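Local structure of KLLA0E08119p (Kluyveromyces lactis, 3VA7) at residues T84-I96 with G112-C124. The protein probably carboxylates urea with bicarbonate and ATP through its biotin prosthetic group, the fragment here holding the urea carboxylase part of a larger urea-degrading enzyme. Sequence-based numbering, arbitrary orientation.
Sequences TAAETYLDIDKII and GFLSENADFSDRC
I92 packs against L114, F120 and R123 where two neighbouring helices, 92-101 and 118-125, start side by side in the Rossmann-like N-terminal subdomain of the biotin carboxylase domain, whose parallel sheet includes strand 106-108 between them in sequence. The segment axes run 33° from parallel and approach to 11.0 Å. R123 can be followed outward over I92 and I96. Its CB and CG lie against I92 CG2, with CG at 3.9 Å, and bends at chi2 and chi3 turn the guanidinium toward helix 92-101. There NH1 also meets I92 CG2, NH2 rests against I96 CG2, and NE pairs with E127 in a salt bridge. Deeper in, the F120 ring is sandwiched: L114 CD1 sits over the centre of one face, C124 SG toward the rim of the other, while I92 CG2 reaches the edge at CD2 (3.8 Å). F120 also touches I107 and F131 on the parallel sheet beneath. Farther along, Y89 CB makes a CH-pi contact over the F113 ring, 3.8 Å from its centroid. At the exposed end, R123 NH1 donates to D93 OD1 at 2.8 Å as part of another salt bridge, nearly straight at 173°, the carboxylate plane turned 79° from the guanidinium.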
loop_
_atom_site.group_PDB
_atom_site.type_symbol
_atom_site.label_atom_id
_atom_site.label_comp_id
_atom_site.label_asym_id
_atom_site.label_seq_id
_atom_site.Cartn_x
_atom_site.Cartn_y
_atom_site.Cartn_z
ATOM N N THR A 84 -20.099 -12.470 13.302
ATOM C CA THR A 84 -21.301 -11.712 12.994
ATOM C C THR A 84 -21.850 -10.948 14.192
ATOM O O THR A 84 -21.589 -11.294 15.346
ATOM C CB THR A 84 -22.422 -12.622 12.473
ATOM O OG1 THR A 84 -22.701 -13.627 13.463
ATOM C CG2 THR A 84 -22.028 -13.277 11.127
ATOM N N ALA A 85 -22.642 -9.919 13.902
ATOM C CA ALA A 85 -23.417 -9.257 14.936
ATOM C C ALA A 85 -24.147 -10.260 15.847
ATOM O O ALA A 85 -24.161 -10.105 17.058
ATOM C CB ALA A 85 -24.419 -8.262 14.298
ATOM N N ALA A 86 -24.761 -11.287 15.262
ATOM C CA ALA A 86 -25.556 -12.237 16.049
ATOM C C ALA A 86 -24.687 -13.153 16.915
ATOM O O ALA A 86 -25.038 -13.482 18.044
ATOM C CB ALA A 86 -26.463 -13.025 15.145
ATOM N N GLU A 87 -23.534 -13.528 16.366
ATOM C CA GLU A 87 -22.558 -14.423 17.021
ATOM C C GLU A 87 -21.917 -13.825 18.276
ATOM O O GLU A 87 -21.427 -14.557 19.142
ATOM C CB GLU A 87 -21.449 -14.722 16.018
ATOM C CG GLU A 87 -21.140 -16.182 15.792
ATOM C CD GLU A 87 -21.048 -16.504 14.300
ATOM O OE1 GLU A 87 -20.415 -15.720 13.531
ATOM O OE2 GLU A 87 -21.641 -17.542 13.905
ATOM N N THR A 88 -21.915 -12.490 18.343
ATOM C CA THR A 88 -21.124 -11.734 19.332
ATOM C C THR A 88 -21.876 -10.601 20.081
ATOM O O THR A 88 -22.444 -10.823 21.160
ATOM C CB THR A 88 -19.823 -11.185 18.689
ATOM O OG1 THR A 88 -20.138 -10.536 17.449
ATOM C CG2 THR A 88 -18.773 -12.310 18.447
ATOM N N TYR A 89 -21.892 -9.391 19.531
ATOM C CA TYR A 89 -22.497 -8.251 20.242
ATOM C C TYR A 89 -23.951 -8.470 20.718
ATOM O O TYR A 89 -24.342 -7.952 21.779
ATOM C CB TYR A 89 -22.319 -6.961 19.437
ATOM C CG TYR A 89 -20.843 -6.637 19.236
ATOM C CD1 TYR A 89 -20.217 -6.833 18.009
ATOM C CD2 TYR A 89 -20.056 -6.196 20.310
ATOM C CE1 TYR A 89 -18.865 -6.574 17.840
ATOM C CE2 TYR A 89 -18.702 -5.922 20.152
ATOM C CZ TYR A 89 -18.116 -6.115 18.918
ATOM O OH TYR A 89 -16.782 -5.842 18.787
ATOM N N LEU A 90 -24.712 -9.280 19.960
ATOM C CA LEU A 90 -26.143 -9.537 20.206
ATOM C C LEU A 90 -26.445 -10.703 21.143
ATOM O O LEU A 90 -27.596 -10.909 21.526
ATOM C CB LEU A 90 -26.861 -9.792 18.886
ATOM C CG LEU A 90 -26.991 -8.591 17.973
ATOM C CD1 LEU A 90 -27.292 -9.029 16.555
ATOM C CD2 LEU A 90 -28.031 -7.610 18.539
ATOM N N ASP A 91 -25.415 -11.465 21.500
ATOM C CA ASP A 91 -25.581 -12.703 22.262
ATOM C C ASP A 91 -25.553 -12.325 23.709
ATOM O O ASP A 91 -24.480 -12.140 24.293
ATOM C CB ASP A 91 -24.460 -13.727 21.924
ATOM C CG ASP A 91 -24.704 -15.134 22.544
ATOM O OD1 ASP A 91 -25.037 -16.065 21.782
ATOM O OD2 ASP A 91 -24.547 -15.315 23.777
ATOM N N ILE A 92 -26.748 -12.195 24.277
ATOM C CA ILE A 92 -26.910 -11.777 25.662
ATOM C C ILE A 92 -26.072 -12.637 26.605
ATOM O O ILE A 92 -25.536 -12.151 27.612
ATOM C CB ILE A 92 -28.389 -11.818 26.080
ATOM C CG1 ILE A 92 -29.215 -10.851 25.201
ATOM C CG2 ILE A 92 -28.544 -11.572 27.585
ATOM C CD1 ILE A 92 -30.736 -10.823 25.476
ATOM N N ASP A 93 -25.956 -13.921 26.278
ATOM C CA ASP A 93 -25.376 -14.851 27.239
ATOM C C ASP A 93 -23.916 -14.533 27.454
ATOM O O ASP A 93 -23.446 -14.408 28.606
ATOM C CB ASP A 93 -25.666 -16.331 26.876
ATOM C CG ASP A 93 -26.856 -16.892 27.686
ATOM O OD1 ASP A 93 -27.737 -16.076 28.110
ATOM O OD2 ASP A 93 -26.898 -18.123 27.941
ATOM N N LYS A 94 -23.240 -14.369 26.314
ATOM C CA LYS A 94 -21.850 -13.987 26.236
ATOM C C LYS A 94 -21.597 -12.665 26.970
ATOM O O LYS A 94 -20.719 -12.618 27.861
ATOM C CB LYS A 94 -21.432 -13.898 24.772
ATOM C CG LYS A 94 -21.213 -15.264 24.083
ATOM C CD LYS A 94 -20.972 -15.102 22.596
ATOM C CE LYS A 94 -20.053 -16.227 22.073
ATOM N NZ LYS A 94 -19.621 -16.073 20.659
ATOM N N ILE A 95 -22.402 -11.630 26.658
ATOM C CA ILE A 95 -22.282 -10.271 27.274
ATOM C C ILE A 95 -22.330 -10.343 28.785
ATOM O O ILE A 95 -21.448 -9.821 29.482
ATOM C CB ILE A 95 -23.354 -9.219 26.745
ATOM C CG1 ILE A 95 -23.176 -8.867 25.255
ATOM C CG2 ILE A 95 -23.373 -7.947 27.597
ATOM C CD1 ILE A 95 -21.721 -8.841 24.709
ATOM N N ILE A 96 -23.354 -11.012 29.288
ATOM C CA ILE A 96 -23.591 -11.060 30.713
ATOM C C ILE A 96 -22.478 -11.856 31.416
ATOM O O ILE A 96 -22.033 -11.497 32.517
ATOM C CB ILE A 96 -24.998 -11.626 30.978
ATOM C CG1 ILE A 96 -25.781 -10.694 31.909
ATOM C CG2 ILE A 96 -24.915 -13.019 31.569
ATOM C CD1 ILE A 96 -26.424 -9.522 31.213
ATOM N N GLY A 112 -27.907 0.900 18.948
ATOM C CA GLY A 112 -27.805 -0.336 18.180
ATOM C C GLY A 112 -27.768 -1.485 19.170
ATOM O O GLY A 112 -27.934 -1.281 20.374
ATOM N N PHE A 113 -27.558 -2.697 18.652
ATOM C CA PHE A 113 -27.319 -3.914 19.467
ATOM C C PHE A 113 -28.326 -4.106 20.585
ATOM O O PHE A 113 -29.519 -3.969 20.356
ATOM C CB PHE A 113 -25.851 -4.010 19.951
ATOM C CG PHE A 113 -24.843 -3.974 18.808
ATOM C CD1 PHE A 113 -24.799 -5.004 17.853
ATOM C CD2 PHE A 113 -23.955 -2.897 18.663
ATOM C CE1 PHE A 113 -23.870 -4.976 16.782
ATOM C CE2 PHE A 113 -23.017 -2.856 17.579
ATOM C CZ PHE A 113 -22.977 -3.895 16.644
ATOM N N LEU A 114 -27.868 -4.423 21.782
ATOM C CA LEU A 114 -28.801 -4.797 22.823
ATOM C C LEU A 114 -29.456 -3.564 23.475
ATOM O O LEU A 114 -30.123 -3.641 24.513
ATOM C CB LEU A 114 -28.109 -5.712 23.837
ATOM C CG LEU A 114 -27.590 -7.022 23.205
ATOM C CD1 LEU A 114 -26.908 -7.899 24.233
ATOM C CD2 LEU A 114 -28.699 -7.827 22.441
ATOM N N SER A 115 -29.273 -2.423 22.832
ATOM C CA SER A 115 -29.578 -1.137 23.407
ATOM C C SER A 115 -31.051 -0.979 23.815
ATOM O O SER A 115 -31.341 -0.670 24.948
ATOM C CB SER A 115 -29.212 -0.091 22.385
ATOM O OG SER A 115 -29.185 1.124 23.044
ATOM N N GLU A 116 -31.957 -1.203 22.869
ATOM C CA GLU A 116 -33.394 -1.181 23.076
ATOM C C GLU A 116 -34.042 -2.561 23.143
ATOM O O GLU A 116 -35.183 -2.732 22.735
ATOM C CB GLU A 116 -34.005 -0.488 21.900
ATOM C CG GLU A 116 -33.664 0.951 21.883
ATOM C CD GLU A 116 -34.294 1.611 20.726
ATOM O OE1 GLU A 116 -33.846 1.278 19.600
ATOM O OE2 GLU A 116 -35.228 2.418 20.953
ATOM N N ASN A 117 -33.295 -3.527 23.664
ATOM C CA ASN A 117 -33.729 -4.895 23.855
ATOM C C ASN A 117 -34.080 -5.156 25.315
ATOM O O ASN A 117 -33.211 -5.216 26.182
ATOM C CB ASN A 117 -32.612 -5.815 23.380
ATOM C CG ASN A 117 -32.916 -7.273 23.567
ATOM O OD1 ASN A 117 -33.450 -7.731 24.601
ATOM N ND2 ASN A 117 -32.521 -8.031 22.585
ATOM N N ALA A 118 -35.365 -5.343 25.574
ATOM C CA ALA A 118 -35.877 -5.399 26.932
ATOM C C ALA A 118 -35.618 -6.716 27.645
ATOM O O ALA A 118 -35.561 -6.730 28.893
ATOM C CB ALA A 118 -37.377 -5.085 26.945
ATOM N N ASP A 119 -35.498 -7.824 26.905
ATOM C CA ASP A 119 -35.099 -9.071 27.580
ATOM C C ASP A 119 -33.748 -8.803 28.231
ATOM O O ASP A 119 -33.540 -9.054 29.444
ATOM C CB ASP A 119 -34.984 -10.266 26.612
ATOM C CG ASP A 119 -36.346 -10.696 25.994
ATOM O OD1 ASP A 119 -36.315 -11.209 24.851
ATOM O OD2 ASP A 119 -37.413 -10.518 26.647
ATOM N N PHE A 120 -32.844 -8.233 27.416
ATOM C CA PHE A 120 -31.537 -7.819 27.898
ATOM C C PHE A 120 -31.608 -6.868 29.089
ATOM O O PHE A 120 -30.980 -7.117 30.107
ATOM C CB PHE A 120 -30.678 -7.237 26.776
ATOM C CG PHE A 120 -29.299 -6.849 27.226
ATOM C CD1 PHE A 120 -28.870 -5.532 27.140
ATOM C CD2 PHE A 120 -28.435 -7.805 27.770
ATOM C CE1 PHE A 120 -27.596 -5.194 27.548
ATOM C CE2 PHE A 120 -27.145 -7.463 28.185
ATOM C CZ PHE A 120 -26.731 -6.167 28.073
ATOM N N SER A 121 -32.389 -5.803 29.008
ATOM C CA SER A 121 -32.467 -4.945 30.193
ATOM C C SER A 121 -32.868 -5.758 31.436
ATOM O O SER A 121 -32.266 -5.600 32.500
ATOM C CB SER A 121 -33.372 -3.752 29.988
ATOM O OG SER A 121 -33.430 -3.024 31.186
ATOM N N ASP A 122 -33.850 -6.653 31.250
ATOM C CA ASP A 122 -34.372 -7.544 32.295
ATOM C C ASP A 122 -33.346 -8.601 32.796
ATOM O O ASP A 122 -33.232 -8.797 34.019
ATOM C CB ASP A 122 -35.696 -8.230 31.842
ATOM C CG ASP A 122 -36.923 -7.271 31.800
ATOM O OD1 ASP A 122 -37.060 -6.340 32.633
ATOM O OD2 ASP A 122 -37.784 -7.476 30.921
ATOM N N ARG A 123 -32.612 -9.254 31.873
ATOM C CA ARG A 123 -31.458 -10.119 32.229
ATOM C C ARG A 123 -30.451 -9.418 33.138
ATOM O O ARG A 123 -29.986 -10.014 34.125
ATOM C CB ARG A 123 -30.704 -10.654 30.990
ATOM C CG ARG A 123 -30.865 -12.170 30.679
ATOM C CD ARG A 123 -30.705 -13.086 31.949
ATOM N NE ARG A 123 -29.420 -13.796 32.122
ATOM C CZ ARG A 123 -28.728 -14.450 31.171
ATOM N NH1 ARG A 123 -29.167 -14.520 29.916
ATOM N NH2 ARG A 123 -27.570 -15.044 31.488
ATOM N N CYS A 124 -30.091 -8.169 32.806
ATOM C CA CYS A 124 -29.196 -7.392 33.693
ATOM C C CYS A 124 -29.802 -7.326 35.047
ATOM O O CYS A 124 -29.153 -7.678 36.021
ATOM C CB CYS A 124 -28.897 -5.952 33.211
ATOM S SG CYS A 124 -27.912 -5.939 31.732
#